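Local coordinates for beta-galactosidase (Bacillus circulans subsp. alkalophilus, PDB 3TTY), which hydrolyses terminal beta-D-galactose from beta-galactosides, as a trimeric retaining glycoside hydrolase whose catalytic domain is a TIM barrel, at residues I545-I550 and A559-D564; A48-D53 and F59-D64; G387-D392 and T627-V632; N33-D38 and R371-C376; K180-S185 and S218-R223. All coordinates share one frame; numbering follows the deposited sequence.

Interaction 1: residues I545-I550 and A559-D564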
# COMPACT_ATOMS: atom_id res chain seq x y z
N ILE A 545 16.51 -17.96 -5.98
CA ILE A 545 16.26 -16.67 -6.61
C ILE A 545 16.39 -16.74 -8.12
O ILE A 545 15.37 -16.72 -8.82
CB ILE A 545 17.14 -15.57 -6.01
CG1 ILE A 545 17.06 -15.61 -4.49
CG2 ILE A 545 16.69 -14.21 -6.53
CD1 ILE A 545 17.71 -14.41 -3.79
N LEU A 546 17.61 -16.83 -8.64
CA LEU A 546 17.78 -16.99 -10.09
C LEU A 546 18.73 -18.13 -10.41
O LEU A 546 19.69 -18.36 -9.69
CB LEU A 546 18.27 -15.69 -10.74
CG LEU A 546 17.24 -14.56 -10.87
CD1 LEU A 546 17.90 -13.19 -10.71
CD2 LEU A 546 16.48 -14.65 -12.18
N CYS A 547 18.47 -18.84 -11.49
CA CYS A 547 19.35 -19.91 -11.94
C CYS A 547 19.77 -19.65 -13.38
O CYS A 547 18.94 -19.70 -14.29
CB CYS A 547 18.66 -21.27 -11.84
SG CYS A 547 18.33 -21.84 -10.14
N ASP A 548 21.05 -19.38 -13.58
CA ASP A 548 21.60 -19.27 -14.93
C ASP A 548 21.79 -20.66 -15.53
O ASP A 548 22.36 -21.53 -14.88
CB ASP A 548 22.94 -18.55 -14.88
CG ASP A 548 22.96 -17.29 -15.73
OD1 ASP A 548 21.99 -17.10 -16.51
OD2 ASP A 548 23.94 -16.52 -15.63
N VAL A 549 21.32 -20.87 -16.75
CA VAL A 549 21.58 -22.15 -17.44
C VAL A 549 22.76 -21.93 -18.36
O VAL A 549 22.64 -21.20 -19.34
CB VAL A 549 20.36 -22.61 -18.25
CG1 VAL A 549 20.66 -23.92 -18.99
CG2 VAL A 549 19.17 -22.78 -17.33
N ILE A 550 23.91 -22.52 -18.05
CA ILE A 550 25.15 -22.14 -18.76
C ILE A 550 25.87 -23.30 -19.45
O ILE A 550 25.56 -24.46 -19.20
CB ILE A 550 26.13 -21.45 -17.81
CG1 ILE A 550 26.74 -22.47 -16.84
CG2 ILE A 550 25.43 -20.35 -17.03
CD1 ILE A 550 27.76 -21.86 -15.91
N ALA A 559 30.58 -28.04 -10.03
CA ALA A 559 29.29 -28.40 -9.43
C ALA A 559 28.16 -28.18 -10.43
O ALA A 559 28.24 -27.31 -11.28
CB ALA A 559 29.04 -27.60 -8.15
N GLU A 560 27.10 -28.98 -10.29
CA GLU A 560 25.97 -28.96 -11.20
C GLU A 560 24.65 -28.81 -10.46
O GLU A 560 24.57 -29.12 -9.27
CB GLU A 560 25.93 -30.27 -11.98
CG GLU A 560 27.28 -30.69 -12.52
CD GLU A 560 27.27 -32.09 -13.11
OE1 GLU A 560 26.47 -32.93 -12.64
OE2 GLU A 560 28.05 -32.32 -14.07
N TYR A 561 23.62 -28.37 -11.17
CA TYR A 561 22.28 -28.28 -10.59
C TYR A 561 21.74 -29.67 -10.24
O TYR A 561 22.10 -30.67 -10.88
CB TYR A 561 21.30 -27.59 -11.53
CG TYR A 561 21.53 -26.11 -11.72
CD1 TYR A 561 21.95 -25.62 -12.95
CD2 TYR A 561 21.33 -25.20 -10.68
CE1 TYR A 561 22.16 -24.27 -13.14
CE2 TYR A 561 21.54 -23.85 -10.86
CZ TYR A 561 21.95 -23.39 -12.10
OH TYR A 561 22.16 -22.05 -12.31
N GLY A 562 20.86 -29.73 -9.25
CA GLY A 562 20.35 -31.00 -8.77
C GLY A 562 18.93 -31.31 -9.20
O GLY A 562 18.50 -32.46 -9.07
N ALA A 563 18.20 -30.31 -9.69
CA ALA A 563 16.78 -30.48 -9.98
C ALA A 563 16.32 -29.65 -11.17
O ALA A 563 17.10 -28.88 -11.74
CB ALA A 563 15.95 -30.14 -8.75
N ASP A 564 15.05 -29.82 -11.53
CA ASP A 564 14.43 -29.03 -12.59
C ASP A 564 15.01 -29.42 -13.96
O ASP A 564 15.93 -30.24 -14.03
CB ASP A 564 14.63 -27.53 -12.31
CG ASP A 564 13.34 -26.74 -12.46
OD1 ASP A 564 12.52 -27.11 -13.33
OD2 ASP A 564 13.15 -25.76 -11.71
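Two matching first torsions bring Cys547 and Tyr561 together: in each residue the first side-chain atom lies beside its own backbone N and anti to the carbonyl carbon (chi1 -68° for Cys547, -70° for Tyr561). The CA atoms of Cys547 and Tyr561 are 9.0 Å apart, so the span is crossed mainly by the long tyrosine side chain. Tyr561 OH reaches past the cysteine and donates a short hydrogen bond to Asp548 O at 2.6 Å. The accepting oxygen sits at the edge of the ring, near its plane, while the hydroxyl approaches 30° out of the plane of the peptide carbonyl. Asp548 N is only 3.2 Å from Tyr561 OH, yet its angle is too poor for a bond. Distance and angle together make Asp548 O the phenol's partner across this contact. Strand 546-552, which carries that oxygen, pairs antiparallel with strand 512-519, whereas strand 556-561 belongs to the ten-stranded mixed sheet of the trimerisation domain; the phenol thus ties one sheet to the other. Beside the bond, Cys547 CB stands 3.6 Å from Tyr561 OH, and Cys547 SG comes to 3.9 Å from Tyr561 CE2. The sulfur lies 4.8 Å from the centroid of the Tyr561 ring, a sulfur-aromatic contact made obliquely. Tyr566 meets the same ring edge-to-face, which probably restricts its rotation. The carboxylate of Asp548 leads away from the contact, and its OD2 is hydrogen-bonded to the hydroxyl of Tyr584.

Interaction 2: residues A48-D53 and F59-D64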
# COMPACT_ATOMS: atom_id res chain seq x y z
N ALA A 48 17.91 30.51 8.24
CA ALA A 48 16.96 31.59 8.51
C ALA A 48 17.38 32.47 9.70
O ALA A 48 17.11 33.66 9.71
CB ALA A 48 15.55 31.05 8.70
N LYS A 49 18.04 31.89 10.69
CA LYS A 49 18.52 32.71 11.80
C LYS A 49 19.57 33.72 11.32
O LYS A 49 19.61 34.86 11.76
CB LYS A 49 19.10 31.85 12.92
CG LYS A 49 19.42 32.65 14.19
CD LYS A 49 19.87 31.75 15.32
CE LYS A 49 20.09 32.54 16.61
NZ LYS A 49 18.96 33.44 16.96
N ILE A 50 20.40 33.28 10.39
CA ILE A 50 21.43 34.14 9.85
C ILE A 50 20.84 35.14 8.88
O ILE A 50 21.09 36.34 8.97
CB ILE A 50 22.49 33.32 9.11
CG1 ILE A 50 23.25 32.43 10.11
CG2 ILE A 50 23.42 34.24 8.34
CD1 ILE A 50 24.04 31.31 9.46
N GLN A 51 20.04 34.65 7.94
CA GLN A 51 19.58 35.52 6.86
C GLN A 51 18.06 35.65 6.78
O GLN A 51 17.37 34.71 6.39
CB GLN A 51 20.16 35.04 5.54
CG GLN A 51 19.93 36.00 4.35
CD GLN A 51 20.23 35.33 3.02
OE1 GLN A 51 20.80 34.23 2.97
NE2 GLN A 51 19.84 35.97 1.93
N ARG A 52 17.54 36.82 7.14
CA ARG A 52 16.10 37.02 7.24
C ARG A 52 15.45 37.58 5.96
O ARG A 52 14.22 37.66 5.86
CB ARG A 52 15.78 37.95 8.41
CG ARG A 52 16.42 39.32 8.28
CD ARG A 52 15.49 40.40 8.79
NE ARG A 52 15.26 40.30 10.23
CZ ARG A 52 14.09 40.52 10.83
NH1 ARG A 52 13.00 40.86 10.12
NH2 ARG A 52 14.00 40.40 12.16
N ASP A 53 16.28 38.01 5.02
CA ASP A 53 15.82 38.50 3.72
C ASP A 53 17.01 38.53 2.75
O ASP A 53 18.11 38.12 3.10
CB ASP A 53 15.12 39.86 3.82
CG ASP A 53 16.06 40.99 4.25
OD1 ASP A 53 17.27 40.90 3.95
OD2 ASP A 53 15.58 41.96 4.88
N PHE A 59 25.50 37.35 12.10
CA PHE A 59 26.40 36.30 12.55
C PHE A 59 26.79 36.48 14.02
O PHE A 59 27.54 35.67 14.57
CB PHE A 59 27.68 36.29 11.70
CG PHE A 59 27.46 35.90 10.26
CD1 PHE A 59 27.38 34.56 9.89
CD2 PHE A 59 27.41 36.86 9.27
CE1 PHE A 59 27.21 34.20 8.56
CE2 PHE A 59 27.25 36.51 7.94
CZ PHE A 59 27.15 35.17 7.58
N THR A 60 26.29 37.54 14.66
CA THR A 60 26.70 37.84 16.03
C THR A 60 26.40 36.69 17.00
O THR A 60 27.21 36.39 17.87
CB THR A 60 26.11 39.18 16.55
OG1 THR A 60 24.68 39.08 16.65
CG2 THR A 60 26.48 40.32 15.61
N TRP A 61 25.26 36.03 16.81
CA TRP A 61 24.86 34.90 17.64
C TRP A 61 25.88 33.77 17.48
O TRP A 61 26.25 33.11 18.45
CB TRP A 61 23.46 34.39 17.23
CG TRP A 61 23.44 33.80 15.85
CD1 TRP A 61 23.32 34.47 14.67
CD2 TRP A 61 23.57 32.41 15.51
NE1 TRP A 61 23.37 33.59 13.61
CE2 TRP A 61 23.52 32.32 14.10
CE3 TRP A 61 23.72 31.24 16.26
CZ2 TRP A 61 23.61 31.10 13.43
CZ3 TRP A 61 23.81 30.03 15.59
CH2 TRP A 61 23.76 29.97 14.19
N LEU A 62 26.31 33.56 16.25
CA LEU A 62 27.25 32.49 15.95
C LEU A 62 28.66 32.81 16.46
O LEU A 62 29.35 31.93 16.96
CB LEU A 62 27.28 32.24 14.44
CG LEU A 62 28.21 31.14 13.97
CD1 LEU A 62 27.81 29.85 14.64
CD2 LEU A 62 28.16 31.02 12.45
N ASP A 63 29.08 34.07 16.34
CA ASP A 63 30.34 34.51 16.95
C ASP A 63 30.43 34.03 18.40
O ASP A 63 31.45 33.50 18.82
CB ASP A 63 30.47 36.05 16.94
CG ASP A 63 30.63 36.62 15.56
OD1 ASP A 63 30.77 35.86 14.59
OD2 ASP A 63 30.62 37.87 15.44
N ASP A 64 29.36 34.24 19.15
CA ASP A 64 29.34 33.92 20.58
C ASP A 64 29.46 32.45 20.85
O ASP A 64 30.18 32.03 21.76
CB ASP A 64 28.08 34.45 21.23
CG ASP A 64 28.26 35.84 21.77
OD1 ASP A 64 29.15 36.57 21.24
OD2 ASP A 64 27.53 36.20 22.72
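The indole of Trp61 is covered on both faces: Lys49 CD lies over the centre of one, and CB of its own neighbour Leu62 over the opposite one. Ile50 comes in at the edge, where its CG1 is 3.6 Å from Trp61 CZ2. The Phe59 ring receives the other branch of the same isoleucine, with Ile50 CG2 above one face, displaced toward the rim, 3.8 Å from Phe59 CE1. The lysine chain passes obliquely over the indole face, its CD and CE both in contact. Lys49 CE is 3.7 Å from Trp61 CD2, and Lys49 NZ stands 5.0 Å from the centroid of the Trp61 five-membered ring, 25° off its normal, which meets the geometry of a cation-pi contact. Both segments belong to the link between barrel strands 39-42 and 75-79, a connection that also contributes Phe45 to the galactose pocket; the contact folds short helix 47-50 back on the start of barrel helix 60-71. Trp61 CG sits between its backbone N and carbonyl carbon (chi1 66°), directing the indole back to helix 47-50. On the same short helix, Ala48 N and O are hydrogen-bonded to Ser188 and Tyr192 of the third subunit.

Interaction 3: residues G387-D392 and T627-V632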
# COMPACT_ATOMS: atom_id res chain seq x y z
N GLY A 387 44.82 8.70 21.96
CA GLY A 387 45.57 9.74 21.28
C GLY A 387 45.64 9.48 19.79
O GLY A 387 44.62 9.17 19.17
N ASP A 388 46.83 9.57 19.21
CA ASP A 388 46.98 9.51 17.75
C ASP A 388 47.24 8.12 17.21
O ASP A 388 47.45 7.95 16.01
CB ASP A 388 48.09 10.46 17.27
CG ASP A 388 49.49 10.00 17.71
OD1 ASP A 388 50.43 10.81 17.59
OD2 ASP A 388 49.64 8.85 18.16
N THR A 389 47.23 7.12 18.10
CA THR A 389 47.72 5.78 17.78
C THR A 389 47.21 5.20 16.45
O THR A 389 47.99 4.69 15.66
CB THR A 389 47.39 4.79 18.92
OG1 THR A 389 47.86 5.30 20.17
CG2 THR A 389 48.05 3.43 18.66
N ILE A 390 45.91 5.27 16.23
CA ILE A 390 45.26 4.59 15.12
C ILE A 390 45.16 5.47 13.86
O ILE A 390 45.01 4.97 12.75
CB ILE A 390 43.85 4.15 15.55
CG1 ILE A 390 43.96 3.12 16.68
CG2 ILE A 390 43.06 3.57 14.39
CD1 ILE A 390 42.62 2.71 17.24
N LEU A 391 45.24 6.77 14.04
CA LEU A 391 45.03 7.69 12.93
C LEU A 391 45.82 7.29 11.68
O LEU A 391 46.94 6.77 11.78
CB LEU A 391 45.37 9.11 13.36
CG LEU A 391 44.56 9.61 14.56
CD1 LEU A 391 44.79 11.10 14.80
CD2 LEU A 391 43.07 9.32 14.37
N ASP A 392 45.23 7.51 10.51
CA ASP A 392 45.85 7.20 9.22
C ASP A 392 46.12 5.72 8.97
O ASP A 392 46.61 5.35 7.91
CB ASP A 392 47.14 8.02 9.02
CG ASP A 392 46.87 9.50 8.86
OD1 ASP A 392 45.90 9.84 8.16
OD2 ASP A 392 47.63 10.32 9.43
N THR A 627 53.01 -1.53 11.94
CA THR A 627 52.21 -2.00 13.06
C THR A 627 50.79 -2.38 12.67
O THR A 627 50.12 -1.67 11.93
CB THR A 627 52.19 -0.94 14.19
OG1 THR A 627 53.53 -0.63 14.59
CG2 THR A 627 51.41 -1.46 15.40
N SER A 628 50.34 -3.52 13.18
CA SER A 628 49.00 -4.02 12.88
C SER A 628 48.07 -3.94 14.09
O SER A 628 48.39 -4.47 15.15
CB SER A 628 49.08 -5.46 12.39
OG SER A 628 47.91 -6.16 12.76
N TYR A 629 46.93 -3.29 13.91
CA TYR A 629 45.90 -3.24 14.94
C TYR A 629 44.73 -4.16 14.61
O TYR A 629 44.01 -3.94 13.63
CB TYR A 629 45.41 -1.81 15.14
CG TYR A 629 46.53 -0.87 15.48
CD1 TYR A 629 47.12 -0.91 16.74
CD2 TYR A 629 47.02 0.03 14.55
CE1 TYR A 629 48.17 -0.07 17.06
CE2 TYR A 629 48.07 0.88 14.86
CZ TYR A 629 48.64 0.82 16.13
OH TYR A 629 49.69 1.66 16.45
N LEU A 630 44.54 -5.19 15.43
CA LEU A 630 43.40 -6.08 15.27
C LEU A 630 42.26 -5.62 16.16
O LEU A 630 42.36 -5.69 17.39
CB LEU A 630 43.74 -7.53 15.61
CG LEU A 630 44.75 -8.27 14.75
CD1 LEU A 630 44.60 -9.78 14.99
CD2 LEU A 630 44.55 -7.93 13.31
N PHE A 631 41.19 -5.15 15.53
CA PHE A 631 39.99 -4.77 16.25
C PHE A 631 39.13 -6.00 16.48
O PHE A 631 38.61 -6.60 15.54
CB PHE A 631 39.22 -3.69 15.47
CG PHE A 631 39.94 -2.36 15.41
CD1 PHE A 631 39.53 -1.30 16.21
CD2 PHE A 631 41.03 -2.19 14.58
CE1 PHE A 631 40.20 -0.09 16.17
CE2 PHE A 631 41.70 -0.98 14.53
CZ PHE A 631 41.29 0.08 15.33
N VAL A 632 39.00 -6.40 17.74
CA VAL A 632 38.20 -7.56 18.09
C VAL A 632 36.93 -7.09 18.76
O VAL A 632 36.96 -6.35 19.74
CB VAL A 632 38.93 -8.51 19.03
CG1 VAL A 632 38.10 -9.77 19.24
CG2 VAL A 632 40.30 -8.84 18.47
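Thr389 lays its methyl group against the phenol end of Tyr629, the two side chains crossing at about a right angle. Thr389 CG2 is 3.3 Å from Tyr629 OH and 3.7 Å from Tyr629 CZ, a tight approach that is oblique to the ring. The threonine's rotation accounts for it: with chi1 at -53°, CG2 is anti to the backbone N, and OG1 is turned back to a hydrogen bond with the carbonyl of Leu386. Next along the chain, Ile390 meets Phe631 from the opposite direction. Its CD1 reaches the ring's leading edge, near the ring plane, 3.5 Å from Phe631 CZ, with Ile390 CG2 at 4.0 Å from the same carbon. Val335 of helix 326-336 touches both Ile390 and Phe631, so this apolar patch has a third wall. No hydrogen bond joins the two segments, but Thr389 O accepts one from Lys624 on the adjoining strand 617-624. Replacing Tyr629 by an alanine would probably open a gap beside the Thr389 methyl and leave the edge contact at Phe631 as the main link between the segments. The loop 387-392 follows helix 371-386, the last of the barrel, and strand 627-634 belongs to an antiparallel sheet; the contact is an interdomain seam where the C-terminal beta domain packs on the TIM barrel.

Interaction 4: residues N33-D38 and R371-C376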
# COMPACT_ATOMS: atom_id res chain seq x y z
N ASN A 33 33.05 18.57 28.94
CA ASN A 33 34.34 18.29 29.55
C ASN A 33 34.33 16.99 30.35
O ASN A 33 35.26 16.20 30.26
CB ASN A 33 34.82 19.47 30.40
CG ASN A 33 35.23 20.68 29.54
OD1 ASN A 33 35.94 20.53 28.54
ND2 ASN A 33 34.75 21.86 29.92
N LEU A 34 33.26 16.75 31.11
CA LEU A 34 33.08 15.49 31.81
C LEU A 34 33.14 14.29 30.86
O LEU A 34 33.68 13.25 31.20
CB LEU A 34 31.75 15.46 32.55
CG LEU A 34 31.63 16.39 33.75
CD1 LEU A 34 30.30 16.16 34.46
CD2 LEU A 34 32.80 16.18 34.70
N ALA A 35 32.57 14.45 29.67
CA ALA A 35 32.46 13.34 28.73
C ALA A 35 33.63 13.23 27.75
O ALA A 35 33.69 12.29 26.95
CB ALA A 35 31.13 13.40 27.97
N GLY A 36 34.57 14.17 27.83
CA GLY A 36 35.72 14.18 26.93
C GLY A 36 35.32 14.48 25.49
O GLY A 36 35.94 13.98 24.55
N ILE A 37 34.27 15.28 25.33
CA ILE A 37 33.82 15.75 24.02
C ILE A 37 34.64 16.96 23.59
O ILE A 37 34.68 17.96 24.31
CB ILE A 37 32.32 16.08 24.03
CG1 ILE A 37 31.52 14.78 23.89
CG2 ILE A 37 31.96 17.09 22.93
CD1 ILE A 37 30.09 14.87 24.37
N ASP A 38 35.29 16.87 22.43
CA ASP A 38 36.21 17.91 21.99
C ASP A 38 35.94 18.45 20.57
O ASP A 38 36.73 19.24 20.03
CB ASP A 38 37.67 17.44 22.15
CG ASP A 38 37.93 16.06 21.54
OD1 ASP A 38 37.09 15.58 20.73
OD2 ASP A 38 38.98 15.46 21.85
N ARG A 371 22.43 6.58 32.32
CA ARG A 371 23.09 5.45 31.68
C ARG A 371 23.77 5.89 30.37
O ARG A 371 24.97 5.66 30.17
CB ARG A 371 22.04 4.38 31.42
CG ARG A 371 22.56 3.02 31.09
CD ARG A 371 21.52 2.27 30.29
NE ARG A 371 22.16 1.80 29.09
CZ ARG A 371 21.66 1.86 27.86
NH1 ARG A 371 20.43 2.32 27.64
NH2 ARG A 371 22.40 1.41 26.87
N VAL A 372 23.01 6.55 29.51
CA VAL A 372 23.54 7.04 28.24
C VAL A 372 24.75 7.96 28.41
O VAL A 372 25.75 7.80 27.71
CB VAL A 372 22.45 7.77 27.40
CG1 VAL A 372 23.09 8.53 26.26
CG2 VAL A 372 21.43 6.77 26.88
N PHE A 373 24.66 8.91 29.34
CA PHE A 373 25.77 9.84 29.52
C PHE A 373 27.04 9.12 29.97
O PHE A 373 28.13 9.41 29.47
CB PHE A 373 25.43 10.97 30.48
CG PHE A 373 26.47 12.04 30.52
CD1 PHE A 373 26.31 13.22 29.81
CD2 PHE A 373 27.65 11.84 31.23
CE1 PHE A 373 27.29 14.20 29.84
CE2 PHE A 373 28.63 12.81 31.26
CZ PHE A 373 28.45 13.99 30.56
N ARG A 374 26.90 8.20 30.92
CA ARG A 374 28.05 7.49 31.46
C ARG A 374 28.76 6.68 30.39
O ARG A 374 29.99 6.63 30.36
CB ARG A 374 27.63 6.58 32.61
CG ARG A 374 27.03 7.34 33.79
CD ARG A 374 26.54 6.39 34.86
NE ARG A 374 25.77 7.09 35.87
CZ ARG A 374 24.48 6.87 36.10
NH1 ARG A 374 23.83 5.95 35.40
NH2 ARG A 374 23.85 7.55 37.05
N GLU A 375 27.99 6.05 29.51
CA GLU A 375 28.56 5.26 28.43
C GLU A 375 29.29 6.18 27.44
O GLU A 375 30.34 5.83 26.92
CB GLU A 375 27.50 4.41 27.74
CG GLU A 375 26.87 3.36 28.66
CD GLU A 375 26.04 2.33 27.93
OE1 GLU A 375 26.40 1.97 26.78
OE2 GLU A 375 25.03 1.87 28.51
N CYS A 376 28.74 7.36 27.22
CA CYS A 376 29.43 8.34 26.40
C CYS A 376 30.73 8.79 27.07
O CYS A 376 31.76 8.93 26.40
CB CYS A 376 28.52 9.55 26.10
SG CYS A 376 27.13 9.15 24.98
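Ala35 and Cys376 mark the closest backbone approach, with 6.3 Å between their CA atoms. Ala35 lies in the last turn of helix 22-35, which follows barrel strand 10-14, and Cys376 lies in helix 371-386, which follows the eighth strand, 339-344; the contact therefore belongs to the seam where the first and last helices of a TIM barrel meet and close the outer helical layer. Helix 22-35 stops in a Schellman motif: Gly36 has positive phi (67°), and Gly36 N is bonded to Asn33 O at 3.2 Å. Ala35 CB points toward helix 371-386. Phe373 bridges the two helices. Its CG is anti to the backbone N (chi1 -172°), which carries the ring out of its helix so that the CZ corner does the touching. Phe373 CZ is 3.8 Å from Ala35 CB, approached obliquely, and 4.1 Å from Leu34 CB, which lies at the ring edge near its plane. Met31, a turn earlier on helix 22-35, also touches this ring. Cys376 O is hydrogen-bonded to Tyr11 OH, linking the last helix to the first barrel strand. At the start of helix 371-386, Arg371 has a partner on another chain, as its NH1 forms a salt bridge with Glu516 of the third subunit. Within the helix the same guanidinium is also held by Glu375, one turn on: Arg371 NE meets Glu375 OE2 at 2.9 Å, the oxygen lying 25° out of the guanidinium plane.

Interaction 5: residues K180-S185 and S218-R223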
# COMPACT_ATOMS: atom_id res chain seq x y z
N LYS A 180 19.85 6.26 -30.20
CA LYS A 180 20.46 4.92 -30.16
C LYS A 180 20.78 4.46 -28.73
O LYS A 180 20.44 3.34 -28.34
CB LYS A 180 21.73 4.89 -31.02
CG LYS A 180 22.28 3.49 -31.28
CD LYS A 180 22.97 3.44 -32.65
CE LYS A 180 23.87 2.23 -32.79
NZ LYS A 180 24.96 2.28 -31.77
N ALA A 181 21.42 5.33 -27.95
CA ALA A 181 21.71 5.01 -26.56
C ALA A 181 20.45 4.58 -25.81
O ALA A 181 20.51 3.73 -24.94
CB ALA A 181 22.38 6.18 -25.85
N TRP A 182 19.31 5.17 -26.16
CA TRP A 182 18.06 4.93 -25.44
C TRP A 182 17.18 3.89 -26.11
O TRP A 182 16.12 3.54 -25.58
CB TRP A 182 17.27 6.23 -25.30
CG TRP A 182 17.74 7.11 -24.18
CD1 TRP A 182 18.75 6.86 -23.31
CD2 TRP A 182 17.19 8.38 -23.80
NE1 TRP A 182 18.88 7.89 -22.43
CE2 TRP A 182 17.93 8.84 -22.69
CE3 TRP A 182 16.16 9.18 -24.29
CZ2 TRP A 182 17.66 10.05 -22.06
CZ3 TRP A 182 15.90 10.38 -23.67
CH2 TRP A 182 16.65 10.80 -22.56
N ASN A 183 17.60 3.40 -27.28
CA ASN A 183 16.80 2.47 -28.09
C ASN A 183 15.38 2.97 -28.41
O ASN A 183 14.41 2.24 -28.31
CB ASN A 183 16.74 1.10 -27.42
CG ASN A 183 16.72 -0.02 -28.44
OD1 ASN A 183 17.54 -0.04 -29.36
ND2 ASN A 183 15.75 -0.93 -28.31
N THR A 184 15.27 4.22 -28.83
CA THR A 184 13.96 4.84 -28.95
C THR A 184 13.11 4.35 -30.12
O THR A 184 11.96 4.76 -30.26
CB THR A 184 14.07 6.36 -29.02
OG1 THR A 184 14.75 6.74 -30.22
CG2 THR A 184 14.83 6.90 -27.81
N SER A 185 13.65 3.48 -30.98
CA SER A 185 12.80 2.92 -32.03
C SER A 185 11.75 1.99 -31.39
O SER A 185 10.72 1.70 -32.00
CB SER A 185 13.60 2.20 -33.10
OG SER A 185 14.19 1.03 -32.57
N SER A 218 15.45 6.72 -17.41
CA SER A 218 15.45 6.68 -15.96
C SER A 218 16.86 6.65 -15.41
O SER A 218 17.18 7.33 -14.43
CB SER A 218 14.68 5.46 -15.49
OG SER A 218 13.31 5.56 -15.84
N LEU A 219 17.71 5.85 -16.04
CA LEU A 219 19.10 5.72 -15.63
C LEU A 219 19.84 7.05 -15.75
O LEU A 219 20.48 7.49 -14.80
CB LEU A 219 19.80 4.64 -16.47
CG LEU A 219 21.27 4.34 -16.18
CD1 LEU A 219 21.49 4.10 -14.71
CD2 LEU A 219 21.74 3.12 -17.01
N ASP A 220 19.75 7.68 -16.92
CA ASP A 220 20.35 8.99 -17.15
C ASP A 220 19.82 10.09 -16.25
O ASP A 220 20.55 10.99 -15.89
CB ASP A 220 20.19 9.44 -18.62
CG ASP A 220 21.19 8.76 -19.54
OD1 ASP A 220 21.02 8.86 -20.77
OD2 ASP A 220 22.11 8.08 -19.02
N TYR A 221 18.54 10.03 -15.90
CA TYR A 221 18.01 11.09 -15.05
C TYR A 221 18.61 10.99 -13.64
O TYR A 221 18.93 12.01 -13.00
CB TYR A 221 16.48 11.06 -15.03
CG TYR A 221 15.90 12.36 -14.54
CD1 TYR A 221 15.82 13.47 -15.39
CD2 TYR A 221 15.44 12.49 -13.23
CE1 TYR A 221 15.29 14.68 -14.95
CE2 TYR A 221 14.90 13.69 -12.78
CZ TYR A 221 14.84 14.77 -13.64
OH TYR A 221 14.33 15.95 -13.18
N ARG A 222 18.78 9.77 -13.15
CA ARG A 222 19.42 9.55 -11.87
C ARG A 222 20.88 10.01 -11.90
O ARG A 222 21.35 10.65 -10.95
CB ARG A 222 19.27 8.09 -11.42
CG ARG A 222 17.86 7.77 -10.93
CD ARG A 222 17.46 6.31 -11.10
NE ARG A 222 16.13 6.04 -10.55
CZ ARG A 222 14.98 6.36 -11.17
NH1 ARG A 222 15.00 6.95 -12.36
NH2 ARG A 222 13.82 6.09 -10.59
N ARG A 223 21.60 9.74 -12.99
CA ARG A 223 22.95 10.29 -13.13
C ARG A 223 22.89 11.82 -13.01
O ARG A 223 23.66 12.43 -12.28
CB ARG A 223 23.59 9.92 -14.46
CG ARG A 223 23.77 8.44 -14.69
CD ARG A 223 24.31 8.15 -16.09
NE ARG A 223 25.00 6.86 -16.13
CZ ARG A 223 24.81 5.92 -17.05
NH1 ARG A 223 23.95 6.11 -18.04
NH2 ARG A 223 25.50 4.78 -16.97
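Trp182 and Asp220 have CA atoms 9.5 Å apart, the former at the Schellman-type end of helix 175-181, where Asn183 takes positive phi, the latter inside the long helix 215-243. The gap is spanned by two buried side chains. Trp182 NE1 donates to Asp220 OD1 at 2.9 Å, with an N-H...O angle of 152°. The carboxylate oxygen sits at the indole's N-H edge, slightly tilted from the ring plane, whereas the indole N-H arrives from above the carboxylate plane, 45° out of it. Asp220 CG stands beside its own backbone N and anti to the carbonyl carbon (chi1 -78°), which, with a CB that points toward 180-185, sets OD1 at the indole. Both carboxylate oxygens are engaged. OD1 also accepts from Tyr172 OH of helix 158-172, and Asp220 OD2 pairs with Arg223 NH1 at 2.9 Å, exactly in the guanidinium plane. One face of that guanidinium is covered by Leu219 CG, and Arg223 NE has a second charge partner in Glu406. The buried carboxylate is thus gripped by three donors, which would be expected to stabilise its charge. A leucine in place of Asp220 would probably leave the indole N-H and the Tyr172 hydroxyl without this acceptor and Arg223 without one of its counter-charges. Both helices lie between barrel strands 142-146 and 249-253, in the long fourth beta-alpha connection that also carries the zinc ligands Cys155, Cys157 and Cys160; the contact joins its helical insertion to the barrel helix 215-243.

Along the chain, interaction 4 opens first and closes at 371-376, so that interactions 2 and 5 are nested within it, all three in the TIM-barrel domain. Interaction 3 follows, its loop 387-392 leaving the helix that interaction 4 uses, and it closes on the C-terminal sheet with interaction 1, in the trimerisation domain, nested inside. Interactions 3 and 4 are close neighbours, centres 22 Å apart, but no two contacts touch. Interactions 1 and 2 are the most widely separated, with centres 64 Å apart on opposite sides of the chain's centre. Interactions 2 and 4 both touch the third subunit, while segments of interactions 1 and 5 reach the second, so four of the five lie beside trimer interfaces.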